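Peroxisomal catalase A (Saccharomyces cerevisiae, PDB 1A4E) is a heme catalase that probably protects the cell by breaking down hydrogen peroxide from peroxisomal oxidases into water and oxygen. Local coordinates at residues V8-T12 with Y36-D40; G210-Y214 with Q406-V410; W164-T168 with R467-F472. All coordinates share one frame; numbering follows the deposited sequence.

Overall arrangement
Contact 1 ties the amino-terminal arm to the start of helix 36-45, contact 2 holds strand 212-221 of the antiparallel catalase sheet to the loop ahead of strand 411-418, and contact 3 packs helix 160-168 on helix 462-473 of the carboxy-terminal helical region. Contact 1 is complete before the others begin; in sequence, both segments of contact 2 fall between those of contact 3. Between centres, contacts 1 and 2, on opposite sides of the chain's centre, are about 58 Å apart, 1 and 3 about 57 Å, 2 and 3 about 39 Å. Contacts 2 and 3 touch the same neighbouring subunit, so the arm, the 406-410 loop and the helices each reach a subunit interface.

Contact 1: residues V8-T12 with Y36-D40; sequences VTNST and YNLID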
ATOM      1  N   VAL B   8       4.118   9.235 -28.968  1.00 20.75           N
ATOM      2  CA  VAL B   8       4.531   9.165 -27.578  1.00 21.95           C
ATOM      3  C   VAL B   8       3.792  10.242 -26.797  1.00 23.86           C
ATOM      4  O   VAL B   8       3.748  11.411 -27.161  1.00 25.55           O
ATOM      5  CB  VAL B   8       6.066   9.353 -27.478  1.00 21.59           C
ATOM      6  CG1 VAL B   8       6.518   9.209 -26.025  1.00 18.66           C
ATOM      7  CG2 VAL B   8       6.773   8.289 -28.318  1.00 18.83           C
ATOM      8  N   THR B   9       3.154   9.802 -25.718  1.00 24.67           N
ATOM      9  CA  THR B   9       2.335  10.648 -24.873  1.00 22.78           C
ATOM     10  C   THR B   9       2.794  10.484 -23.433  1.00 27.32           C
ATOM     11  O   THR B   9       3.661   9.655 -23.139  1.00 29.03           O
ATOM     12  CB  THR B   9       0.830  10.249 -24.964  1.00 22.43           C
ATOM     13  OG1 THR B   9       0.699   9.004 -24.283  1.00 24.58           O
ATOM     14  CG2 THR B   9       0.301  10.090 -26.389  1.00 19.03           C
ATOM     15  N   ASN B  10       2.216  11.278 -22.525  1.00 26.29           N
ATOM     16  CA  ASN B  10       2.426  11.074 -21.102  1.00 24.07           C
ATOM     17  C   ASN B  10       1.324  10.113 -20.628  1.00 24.66           C
ATOM     18  O   ASN B  10       0.558   9.607 -21.460  1.00 23.40           O
ATOM     19  CB  ASN B  10       2.350  12.425 -20.383  1.00 22.57           C
ATOM     20  CG  ASN B  10       1.038  13.192 -20.496  1.00 23.46           C
ATOM     21  OD1 ASN B  10       0.022  12.696 -20.973  1.00 23.21           O
ATOM     22  ND2 ASN B  10       1.019  14.442 -20.043  1.00 24.13           N
ATOM     23  N   SER B  11       1.178   9.875 -19.315  1.00 24.45           N
ATOM     24  CA  SER B  11       0.170   8.968 -18.759  1.00 23.01           C
ATOM     25  C   SER B  11      -1.279   9.268 -19.097  1.00 21.84           C
ATOM     26  O   SER B  11      -2.096   8.351 -19.198  1.00 22.05           O
ATOM     27  CB  SER B  11       0.279   8.930 -17.247  1.00 21.36           C
ATOM     28  OG  SER B  11       1.455   8.242 -16.857  1.00 29.04           O
ATOM     29  N   THR B  12      -1.603  10.550 -19.278  1.00 21.54           N
ATOM     30  CA  THR B  12      -2.967  10.937 -19.586  1.00 23.97           C
ATOM     31  C   THR B  12      -3.224  11.228 -21.052  1.00 24.75           C
ATOM     32  O   THR B  12      -4.191  11.889 -21.414  1.00 25.86           O
ATOM     33  CB  THR B  12      -3.365  12.148 -18.713  1.00 23.09           C
ATOM     34  OG1 THR B  12      -2.325  13.110 -18.767  1.00 29.14           O
ATOM     35  CG2 THR B  12      -3.608  11.723 -17.271  1.00 24.09           C
ATOM     36  N   TYR B  36       5.225  18.967 -15.528  1.00 24.79           N
ATOM     37  CA  TYR B  36       4.499  17.806 -15.045  1.00 24.15           C
ATOM     38  C   TYR B  36       4.842  16.519 -15.788  1.00 24.57           C
ATOM     39  O   TYR B  36       4.600  15.437 -15.254  1.00 26.38           O
ATOM     40  CB  TYR B  36       2.986  18.074 -15.128  1.00 19.94           C
ATOM     41  CG  TYR B  36       2.522  18.674 -16.442  1.00 21.66           C
ATOM     42  CD1 TYR B  36       2.345  17.855 -17.554  1.00 23.12           C
ATOM     43  CD2 TYR B  36       2.316  20.053 -16.538  1.00 22.36           C
ATOM     44  CE1 TYR B  36       1.974  18.409 -18.775  1.00 26.90           C
ATOM     45  CE2 TYR B  36       1.947  20.614 -17.756  1.00 22.88           C
ATOM     46  CZ  TYR B  36       1.784  19.786 -18.868  1.00 27.74           C
ATOM     47  OH  TYR B  36       1.461  20.330 -20.094  1.00 28.95           O
ATOM     48  N   ASN B  37       5.391  16.618 -17.013  1.00 24.45           N
ATOM     49  CA  ASN B  37       5.799  15.447 -17.777  1.00 24.28           C
ATOM     50  C   ASN B  37       7.066  14.819 -17.214  1.00 24.88           C
ATOM     51  O   ASN B  37       7.176  13.589 -17.216  1.00 24.29           O
ATOM     52  CB  ASN B  37       6.021  15.818 -19.243  1.00 22.79           C
ATOM     53  CG  ASN B  37       4.725  15.942 -20.029  1.00 22.56           C
ATOM     54  OD1 ASN B  37       3.657  15.536 -19.582  1.00 23.72           O
ATOM     55  ND2 ASN B  37       4.758  16.489 -21.238  1.00 22.21           N
ATOM     56  N   LEU B  38       7.997  15.640 -16.693  1.00 19.87           N
ATOM     57  CA  LEU B  38       9.177  15.123 -16.030  1.00 20.68           C
ATOM     58  C   LEU B  38       8.739  14.385 -14.775  1.00 23.16           C
ATOM     59  O   LEU B  38       9.171  13.255 -14.563  1.00 26.39           O
ATOM     60  CB  LEU B  38      10.126  16.249 -15.625  1.00 18.31           C
ATOM     61  CG  LEU B  38      11.381  15.839 -14.847  1.00 19.72           C
ATOM     62  CD1 LEU B  38      12.252  14.932 -15.717  1.00 20.26           C
ATOM     63  CD2 LEU B  38      12.140  17.077 -14.412  1.00 14.47           C
ATOM     64  N   ILE B  39       7.875  14.980 -13.944  1.00 23.34           N
ATOM     65  CA  ILE B  39       7.443  14.332 -12.712  1.00 22.64           C
ATOM     66  C   ILE B  39       6.588  13.107 -12.982  1.00 20.16           C
ATOM     67  O   ILE B  39       6.681  12.146 -12.230  1.00 21.82           O
ATOM     68  CB  ILE B  39       6.704  15.388 -11.844  1.00 25.05           C
ATOM     69  CG1 ILE B  39       7.772  16.356 -11.323  1.00 28.83           C
ATOM     70  CG2 ILE B  39       5.970  14.770 -10.654  1.00 19.75           C
ATOM     71  CD1 ILE B  39       7.211  17.605 -10.620  1.00 39.70           C
ATOM     72  N   ASP B  40       5.804  13.076 -14.063  1.00 20.22           N
ATOM     73  CA  ASP B  40       5.002  11.913 -14.419  1.00 22.53           C
ATOM     74  C   ASP B  40       5.894  10.698 -14.666  1.00 24.27           C
ATOM     75  O   ASP B  40       5.608   9.600 -14.189  1.00 26.37           O
ATOM     76  CB  ASP B  40       4.193  12.237 -15.673  1.00 23.46           C
ATOM     77  CG  ASP B  40       3.398  11.095 -16.298  1.00 27.31           C
ATOM     78  OD1 ASP B  40       2.823  10.285 -15.572  1.00 26.56           O
ATOM     79  OD2 ASP B  40       3.354  11.024 -17.525  1.00 25.36           O
TER
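Asp40, Asn10 and Ser11 carry this contact between an irregular stretch of the amino-terminal arm and the first turn of helix 36-45. The Asp40 carboxylate grips Ser11 with both oxygens: OD1 receives the hydroxyl OG of Ser11 at 2.8 Å, and OD2 takes the backbone N-H of Ser11 at 3.0 Å. Both donors come in on syn sides, and the N-H bond is nearly straight (168°), although Ser11 N stands somewhat out of the carboxylate plane. With its CG anti to the backbone N (chi1 174°), Asp40 extends from the helix to place the group against the arm. There OD2 also rests on Asn10 CB, 3.3 Å away.

A second link lies beside it. Asn10 ND2 gives an N-H to Asn37 OD1 at 2.9 Å, in the carbonyl plane of Asn37 and close to its own amide plane, yet the two amides stand almost perpendicular (83°). At its other end Asn10 OD1 accepts from Asn14 N, so both ends of the amide are engaged and its rotation is defined. The arm lies against a second subunit, whose Asn368 bonds Thr9 O, as in the interlocked tetramers of catalases. With its acidic group shared between two donors of one residue, Asp40 would probably stay ionised; directed hydrogen bonds, rather than apolar packing, join the arm to the helix, and bonds from the second subunit also hold it.

Contact 2: residues G210-Y214 with Q406-V410; sequences GDWHY and QHQEV
Gln408 lays its CG squarely over the five-membered ring of Trp212, 3.5 Å from the ring centroid and only 1° off the normal, a CH-pi contact. The same CG also lies over the centre of the His407 imidazole, so it fills the corner between two rings whose planes are 70° apart. Beyond CG the extended Gln408 chain runs on past the indole, bringing NE2 to 3.5 Å from Trp212 CB, while OE1 is bound by Lys204.

His407 turns its edge to the other segment. ND1 donates to Gly210 O at 3.2 Å, almost straight and exactly in the imidazole plane, although it stands tilted from the carbonyl plane of the acceptor. The His407 CG lies between its own backbone N and carbonyl carbon (chi1 64°), which swings the ring toward Gly210.

At the far end Tyr214 OH meets Glu409 OE2 at 2.8 Å, donating from the anti side and well out of the carboxylate plane. Glu409 bends at chi2, and its CD comes within 4.0 Å of Trp212 CH2, so the six-membered ring adjoins the acid as well. Glu409 OE1 makes a salt bridge with Lys204, whose ammonium thereby ties Gln408 and Glu409 together.

Trp212 opens strand 212-221, which pairs with strands 203-206 and 259-267 of the antiparallel beta-barrel at the core of the catalase fold, so the contact lays the loop before strand 411-418 against the start of that strand. The indole touches Lys204 and Ser206 of strand 203-206, and helix 269-274 borders both Trp212 and Glu409 through Glu269.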
ATOM      1  N   GLY B 210     -19.308 -39.796  -6.726  1.00 37.82           N
ATOM      2  CA  GLY B 210     -19.032 -39.588  -5.315  1.00 32.66           C
ATOM      3  C   GLY B 210     -17.926 -40.480  -4.777  1.00 32.96           C
ATOM      4  O   GLY B 210     -17.587 -40.394  -3.596  1.00 34.55           O
ATOM      5  N   ASP B 211     -17.358 -41.360  -5.612  1.00 34.44           N
ATOM      6  CA  ASP B 211     -16.238 -42.212  -5.212  1.00 36.91           C
ATOM      7  C   ASP B 211     -14.991 -41.341  -5.189  1.00 35.25           C
ATOM      8  O   ASP B 211     -14.783 -40.546  -6.105  1.00 37.07           O
ATOM      9  CB  ASP B 211     -16.015 -43.370  -6.214  1.00 39.59           C
ATOM     10  CG  ASP B 211     -17.238 -44.237  -6.532  1.00 44.43           C
ATOM     11  OD1 ASP B 211     -17.974 -44.567  -5.600  1.00 44.71           O
ATOM     12  OD2 ASP B 211     -17.460 -44.590  -7.706  1.00 47.76           O
ATOM     13  N   TRP B 212     -14.149 -41.455  -4.165  1.00 33.06           N
ATOM     14  CA  TRP B 212     -12.962 -40.622  -4.077  1.00 32.42           C
ATOM     15  C   TRP B 212     -11.688 -41.390  -3.787  1.00 32.97           C
ATOM     16  O   TRP B 212     -11.708 -42.493  -3.242  1.00 33.74           O
ATOM     17  CB  TRP B 212     -13.159 -39.549  -2.995  1.00 30.35           C
ATOM     18  CG  TRP B 212     -13.332 -40.068  -1.570  1.00 27.92           C
ATOM     19  CD1 TRP B 212     -14.550 -40.489  -1.109  1.00 27.57           C
ATOM     20  CD2 TRP B 212     -12.346 -40.162  -0.619  1.00 26.76           C
ATOM     21  NE1 TRP B 212     -14.343 -40.843   0.133  1.00 24.43           N
ATOM     22  CE2 TRP B 212     -13.057 -40.666   0.473  1.00 23.89           C
ATOM     23  CE3 TRP B 212     -10.983 -39.888  -0.513  1.00 26.63           C
ATOM     24  CZ2 TRP B 212     -12.419 -40.912   1.684  1.00 23.96           C
ATOM     25  CZ3 TRP B 212     -10.343 -40.135   0.702  1.00 26.64           C
ATOM     26  CH2 TRP B 212     -11.055 -40.641   1.791  1.00 25.94           C
ATOM     27  N   HIS B 213     -10.557 -40.774  -4.136  1.00 32.58           N
ATOM     28  CA  HIS B 213      -9.255 -41.361  -3.892  1.00 31.32           C
ATOM     29  C   HIS B 213      -8.245 -40.346  -3.379  1.00 31.15           C
ATOM     30  O   HIS B 213      -8.348 -39.147  -3.626  1.00 32.00           O
ATOM     31  CB  HIS B 213      -8.680 -41.966  -5.170  1.00 33.14           C
ATOM     32  CG  HIS B 213      -9.323 -43.258  -5.665  1.00 33.90           C
ATOM     33  ND1 HIS B 213     -10.453 -43.400  -6.338  1.00 33.39           N
ATOM     34  CD2 HIS B 213      -8.777 -44.510  -5.524  1.00 34.99           C
ATOM     35  CE1 HIS B 213     -10.616 -44.669  -6.618  1.00 32.36           C
ATOM     36  NE2 HIS B 213      -9.602 -45.328  -6.123  1.00 33.51           N
ATOM     37  N   TYR B 214      -7.281 -40.840  -2.598  1.00 29.66           N
ATOM     38  CA  TYR B 214      -6.117 -40.067  -2.215  1.00 27.24           C
ATOM     39  C   TYR B 214      -5.213 -40.147  -3.433  1.00 28.74           C
ATOM     40  O   TYR B 214      -4.974 -41.225  -3.976  1.00 29.16           O
ATOM     41  CB  TYR B 214      -5.393 -40.677  -1.031  1.00 27.16           C
ATOM     42  CG  TYR B 214      -6.132 -40.558   0.296  1.00 29.13           C
ATOM     43  CD1 TYR B 214      -6.495 -39.309   0.822  1.00 27.86           C
ATOM     44  CD2 TYR B 214      -6.431 -41.717   1.007  1.00 28.48           C
ATOM     45  CE1 TYR B 214      -7.150 -39.218   2.051  1.00 26.49           C
ATOM     46  CE2 TYR B 214      -7.090 -41.634   2.236  1.00 27.93           C
ATOM     47  CZ  TYR B 214      -7.444 -40.385   2.752  1.00 28.59           C
ATOM     48  OH  TYR B 214      -8.075 -40.305   3.978  1.00 26.67           O
ATOM     49  N   GLN B 406     -17.897 -33.670   2.367  1.00 33.63           N
ATOM     50  CA  GLN B 406     -18.792 -34.421   3.267  1.00 35.28           C
ATOM     51  C   GLN B 406     -18.771 -35.938   3.109  1.00 36.35           C
ATOM     52  O   GLN B 406     -18.918 -36.707   4.061  1.00 40.57           O
ATOM     53  CB  GLN B 406     -20.275 -34.115   3.105  1.00 37.54           C
ATOM     54  CG  GLN B 406     -20.798 -32.729   2.882  1.00 38.51           C
ATOM     55  CD  GLN B 406     -20.777 -32.276   1.431  1.00 36.27           C
ATOM     56  OE1 GLN B 406     -19.742 -31.914   0.878  1.00 35.48           O
ATOM     57  NE2 GLN B 406     -21.938 -32.245   0.790  1.00 34.28           N
ATOM     58  N   HIS B 407     -18.660 -36.337   1.843  1.00 35.86           N
ATOM     59  CA  HIS B 407     -18.629 -37.728   1.416  1.00 34.28           C
ATOM     60  C   HIS B 407     -17.347 -38.480   1.744  1.00 33.27           C
ATOM     61  O   HIS B 407     -17.232 -39.681   1.511  1.00 34.64           O
ATOM     62  CB  HIS B 407     -18.875 -37.763  -0.090  1.00 33.02           C
ATOM     63  CG  HIS B 407     -17.810 -37.087  -0.958  1.00 38.55           C
ATOM     64  ND1 HIS B 407     -17.249 -37.604  -2.046  1.00 39.88           N
ATOM     65  CD2 HIS B 407     -17.270 -35.832  -0.773  1.00 35.74           C
ATOM     66  CE1 HIS B 407     -16.406 -36.730  -2.524  1.00 37.11           C
ATOM     67  NE2 HIS B 407     -16.428 -35.671  -1.754  1.00 38.13           N
ATOM     68  N   GLN B 408     -16.369 -37.756   2.288  1.00 32.13           N
ATOM     69  CA  GLN B 408     -15.072 -38.317   2.586  1.00 31.63           C
ATOM     70  C   GLN B 408     -14.916 -38.689   4.057  1.00 31.16           C
ATOM     71  O   GLN B 408     -15.842 -39.281   4.610  1.00 34.97           O
ATOM     72  CB  GLN B 408     -14.046 -37.288   2.086  1.00 29.19           C
ATOM     73  CG  GLN B 408     -14.212 -37.169   0.571  1.00 29.25           C
ATOM     74  CD  GLN B 408     -13.374 -36.130  -0.144  1.00 32.17           C
ATOM     75  OE1 GLN B 408     -13.066 -35.075   0.401  1.00 34.26           O
ATOM     76  NE2 GLN B 408     -13.005 -36.392  -1.397  1.00 29.00           N
ATOM     77  N   GLU B 409     -13.808 -38.386   4.737  1.00 30.21           N
ATOM     78  CA  GLU B 409     -13.575 -38.807   6.117  1.00 31.44           C
ATOM     79  C   GLU B 409     -14.485 -38.196   7.173  1.00 33.39           C
ATOM     80  O   GLU B 409     -15.030 -37.104   7.010  1.00 33.40           O
ATOM     81  CB  GLU B 409     -12.160 -38.493   6.561  1.00 28.82           C
ATOM     82  CG  GLU B 409     -11.036 -38.919   5.625  1.00 30.80           C
ATOM     83  CD  GLU B 409     -10.534 -37.846   4.649  1.00 30.95           C
ATOM     84  OE1 GLU B 409     -11.289 -36.991   4.181  1.00 30.85           O
ATOM     85  OE2 GLU B 409      -9.350 -37.874   4.350  1.00 31.46           O
ATOM     86  N   VAL B 410     -14.670 -38.962   8.252  1.00 32.36           N
ATOM     87  CA  VAL B 410     -15.385 -38.499   9.427  1.00 33.11           C
ATOM     88  C   VAL B 410     -14.277 -38.313  10.454  1.00 33.38           C
ATOM     89  O   VAL B 410     -13.420 -39.175  10.669  1.00 34.90           O
ATOM     90  CB  VAL B 410     -16.426 -39.549   9.908  1.00 32.37           C
ATOM     91  CG1 VAL B 410     -17.128 -39.112  11.196  1.00 25.54           C
ATOM     92  CG2 VAL B 410     -17.483 -39.689   8.821  1.00 28.89           C
TER

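Contact 3: residues W164-T168 with R467-F472; sequences WDFLT and RVYDMF
The short helical segments 164-168 and 467-472 run in broadly the same direction, their axes 10.0 Å apart at closest approach and crossing at 37°, with Thr168 facing Val468. The second belongs to the carboxy-terminal helical domain of the catalase fold, formed here by helices 430-440, 445-457, 462-473 and 477-487; the contact therefore seats that domain on helix 160-168.

Its apolar half centres on Trp164. Val468 sets the methyl CG2 over one indole face, offset toward the rim, 3.8 Å from Trp164 CD2. The six-membered ring is met further along, where Phe472 presents its ring edge, CE2 lying 3.9 Å from Trp164 CZ3. The methyl CE of Met471 comes obliquely to the same CZ3 at 4.0 Å, because the extended chain bends back at its last torsion. Trp164 NE1 is bound to His456 ND1, and Ile453 and Val457 of helix 445-457 also pack on the indole, so the ring lies between helices 445-457 and 462-473, with Val179 of helix 176-182 also against it.

Charge closes the other side. Arg467 NH1 makes a salt bridge to Asp165 OD1 at 2.9 Å, arriving nearly along the acceptor's C-O direction, with the carboxylate and guanidinium planes 62° apart and the bond noticeably bent. Tyr388 and Asn391 of a neighbouring subunit also donate to Asp165, and Gln463 accepts from Arg467 NH2, so the bridge belongs to a network spanning the subunit interface.

Between these halves Thr168 turns CG2 onto Val468 CG2 (3.8 Å). Its hydroxyl sits between backbone N and carbonyl carbon (chi1 62°) and turns back on its own helix: Trp164 O accepts Thr168 OG1 at 2.8 Å and Thr168 N at 3.0 Å, from opposite faces of the carbonyl plane.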
ATOM      1  N   TRP B 164      21.856 -25.513   9.339  1.00 28.50           N
ATOM      2  CA  TRP B 164      21.945 -26.807   9.982  1.00 26.51           C
ATOM      3  C   TRP B 164      21.434 -26.850  11.407  1.00 28.39           C
ATOM      4  O   TRP B 164      21.025 -27.924  11.848  1.00 28.07           O
ATOM      5  CB  TRP B 164      23.382 -27.282   9.921  1.00 24.59           C
ATOM      6  CG  TRP B 164      23.744 -27.715   8.508  1.00 25.69           C
ATOM      7  CD1 TRP B 164      24.667 -27.012   7.780  1.00 26.76           C
ATOM      8  CD2 TRP B 164      23.226 -28.787   7.819  1.00 25.67           C
ATOM      9  NE1 TRP B 164      24.738 -27.632   6.632  1.00 27.97           N
ATOM     10  CE2 TRP B 164      23.907 -28.682   6.607  1.00 26.30           C
ATOM     11  CE3 TRP B 164      22.307 -29.818   8.013  1.00 27.12           C
ATOM     12  CZ2 TRP B 164      23.685 -29.590   5.575  1.00 26.79           C
ATOM     13  CZ3 TRP B 164      22.081 -30.730   6.980  1.00 26.08           C
ATOM     14  CH2 TRP B 164      22.767 -30.617   5.772  1.00 24.26           C
ATOM     15  N   ASP B 165      21.394 -25.722  12.138  1.00 27.81           N
ATOM     16  CA  ASP B 165      20.843 -25.726  13.487  1.00 27.61           C
ATOM     17  C   ASP B 165      19.355 -26.030  13.466  1.00 29.94           C
ATOM     18  O   ASP B 165      18.889 -26.792  14.312  1.00 29.96           O
ATOM     19  CB  ASP B 165      21.027 -24.382  14.181  1.00 29.33           C
ATOM     20  CG  ASP B 165      20.760 -24.394  15.677  1.00 30.54           C
ATOM     21  OD1 ASP B 165      20.972 -25.420  16.304  1.00 32.86           O
ATOM     22  OD2 ASP B 165      20.355 -23.377  16.231  1.00 34.13           O
ATOM     23  N   PHE B 166      18.599 -25.475  12.507  1.00 28.49           N
ATOM     24  CA  PHE B 166      17.183 -25.766  12.417  1.00 29.16           C
ATOM     25  C   PHE B 166      16.973 -27.235  12.051  1.00 31.40           C
ATOM     26  O   PHE B 166      16.193 -27.931  12.700  1.00 31.37           O
ATOM     27  CB  PHE B 166      16.515 -24.871  11.361  1.00 26.72           C
ATOM     28  CG  PHE B 166      15.023 -25.156  11.230  1.00 27.67           C
ATOM     29  CD1 PHE B 166      14.119 -24.545  12.107  1.00 27.22           C
ATOM     30  CD2 PHE B 166      14.563 -26.065  10.260  1.00 25.53           C
ATOM     31  CE1 PHE B 166      12.757 -24.851  12.016  1.00 28.89           C
ATOM     32  CE2 PHE B 166      13.205 -26.362  10.180  1.00 26.65           C
ATOM     33  CZ  PHE B 166      12.303 -25.756  11.056  1.00 26.84           C
ATOM     34  N   LEU B 167      17.675 -27.718  11.017  1.00 31.94           N
ATOM     35  CA  LEU B 167      17.496 -29.080  10.533  1.00 31.56           C
ATOM     36  C   LEU B 167      17.910 -30.188  11.489  1.00 30.88           C
ATOM     37  O   LEU B 167      17.257 -31.225  11.530  1.00 31.33           O
ATOM     38  CB  LEU B 167      18.251 -29.228   9.217  1.00 29.16           C
ATOM     39  CG  LEU B 167      17.743 -28.353   8.064  1.00 29.51           C
ATOM     40  CD1 LEU B 167      18.671 -28.489   6.868  1.00 26.76           C
ATOM     41  CD2 LEU B 167      16.321 -28.755   7.704  1.00 26.46           C
ATOM     42  N   THR B 168      18.954 -29.979  12.291  1.00 31.55           N
ATOM     43  CA  THR B 168      19.405 -30.980  13.245  1.00 33.46           C
ATOM     44  C   THR B 168      18.674 -30.929  14.584  1.00 35.25           C
ATOM     45  O   THR B 168      18.908 -31.799  15.426  1.00 36.30           O
ATOM     46  CB  THR B 168      20.930 -30.841  13.496  1.00 33.97           C
ATOM     47  OG1 THR B 168      21.179 -29.554  14.067  1.00 34.91           O
ATOM     48  CG2 THR B 168      21.718 -31.060  12.212  1.00 32.67           C
ATOM     49  N   ARG B 467      26.442 -32.423  15.262  1.00 41.68           N
ATOM     50  CA  ARG B 467      25.036 -32.798  15.181  1.00 41.82           C
ATOM     51  C   ARG B 467      24.591 -33.210  13.784  1.00 41.23           C
ATOM     52  O   ARG B 467      23.673 -34.020  13.633  1.00 40.08           O
ATOM     53  CB  ARG B 467      24.153 -31.662  15.615  1.00 43.76           C
ATOM     54  CG  ARG B 467      24.385 -31.217  17.030  1.00 47.19           C
ATOM     55  CD  ARG B 467      23.255 -30.273  17.289  1.00 54.21           C
ATOM     56  NE  ARG B 467      23.670 -29.152  18.100  1.00 62.06           N
ATOM     57  CZ  ARG B 467      22.933 -28.043  18.132  1.00 67.43           C
ATOM     58  NH1 ARG B 467      21.798 -27.931  17.422  1.00 67.73           N
ATOM     59  NH2 ARG B 467      23.348 -27.032  18.892  1.00 68.08           N
ATOM     60  N   VAL B 468      25.236 -32.631  12.758  1.00 39.40           N
ATOM     61  CA  VAL B 468      24.975 -32.999  11.373  1.00 38.91           C
ATOM     62  C   VAL B 468      25.465 -34.426  11.157  1.00 39.32           C
ATOM     63  O   VAL B 468      24.733 -35.230  10.585  1.00 39.25           O
ATOM     64  CB  VAL B 468      25.703 -32.021  10.426  1.00 36.43           C
ATOM     65  CG1 VAL B 468      25.596 -32.473   8.979  1.00 32.10           C
ATOM     66  CG2 VAL B 468      25.074 -30.642  10.575  1.00 34.89           C
ATOM     67  N   TYR B 469      26.671 -34.742  11.661  1.00 40.28           N
ATOM     68  CA  TYR B 469      27.259 -36.073  11.542  1.00 39.12           C
ATOM     69  C   TYR B 469      26.422 -37.098  12.278  1.00 39.46           C
ATOM     70  O   TYR B 469      26.207 -38.187  11.753  1.00 42.34           O
ATOM     71  CB  TYR B 469      28.665 -36.122  12.123  1.00 37.18           C
ATOM     72  CG  TYR B 469      29.649 -35.115  11.550  1.00 38.92           C
ATOM     73  CD1 TYR B 469      29.543 -34.652  10.232  1.00 39.44           C
ATOM     74  CD2 TYR B 469      30.659 -34.630  12.383  1.00 40.48           C
ATOM     75  CE1 TYR B 469      30.445 -33.701   9.754  1.00 40.39           C
ATOM     76  CE2 TYR B 469      31.563 -33.680  11.907  1.00 40.70           C
ATOM     77  CZ  TYR B 469      31.448 -33.222  10.594  1.00 40.19           C
ATOM     78  OH  TYR B 469      32.340 -32.282  10.129  1.00 43.17           O
ATOM     79  N   ASP B 470      25.895 -36.761  13.462  1.00 39.11           N
ATOM     80  CA  ASP B 470      25.055 -37.681  14.205  1.00 42.20           C
ATOM     81  C   ASP B 470      23.723 -37.944  13.538  1.00 43.02           C
ATOM     82  O   ASP B 470      23.228 -39.067  13.613  1.00 45.96           O
ATOM     83  CB  ASP B 470      24.818 -37.149  15.620  1.00 43.18           C
ATOM     84  CG  ASP B 470      26.043 -37.209  16.536  1.00 46.35           C
ATOM     85  OD1 ASP B 470      27.052 -37.838  16.197  1.00 45.59           O
ATOM     86  OD2 ASP B 470      25.985 -36.617  17.613  1.00 46.50           O
ATOM     87  N   MET B 471      23.157 -36.941  12.852  1.00 44.14           N
ATOM     88  CA  MET B 471      21.904 -37.110  12.125  1.00 42.34           C
ATOM     89  C   MET B 471      22.113 -37.983  10.890  1.00 40.08           C
ATOM     90  O   MET B 471      21.318 -38.890  10.639  1.00 41.98           O
ATOM     91  CB  MET B 471      21.350 -35.741  11.704  1.00 42.08           C
ATOM     92  CG  MET B 471      20.031 -35.799  10.941  1.00 41.03           C
ATOM     93  SD  MET B 471      19.371 -34.182  10.472  1.00 40.15           S
ATOM     94  CE  MET B 471      20.533 -33.731   9.214  1.00 37.63           C
ATOM     95  N   PHE B 472      23.185 -37.761  10.121  1.00 37.99           N
ATOM     96  CA  PHE B 472      23.446 -38.579   8.949  1.00 39.56           C
ATOM     97  C   PHE B 472      23.942 -39.988   9.247  1.00 40.89           C
ATOM     98  O   PHE B 472      23.773 -40.883   8.421  1.00 39.09           O
ATOM     99  CB  PHE B 472      24.439 -37.853   8.059  1.00 38.83           C
ATOM    100  CG  PHE B 472      23.737 -36.800   7.208  1.00 39.33           C
ATOM    101  CD1 PHE B 472      22.989 -37.194   6.093  1.00 37.88           C
ATOM    102  CD2 PHE B 472      23.841 -35.445   7.537  1.00 39.38           C
ATOM    103  CE1 PHE B 472      22.350 -36.230   5.313  1.00 40.49           C
ATOM    104  CE2 PHE B 472      23.197 -34.490   6.748  1.00 38.56           C
ATOM    105  CZ  PHE B 472      22.453 -34.879   5.639  1.00 38.26           C
TER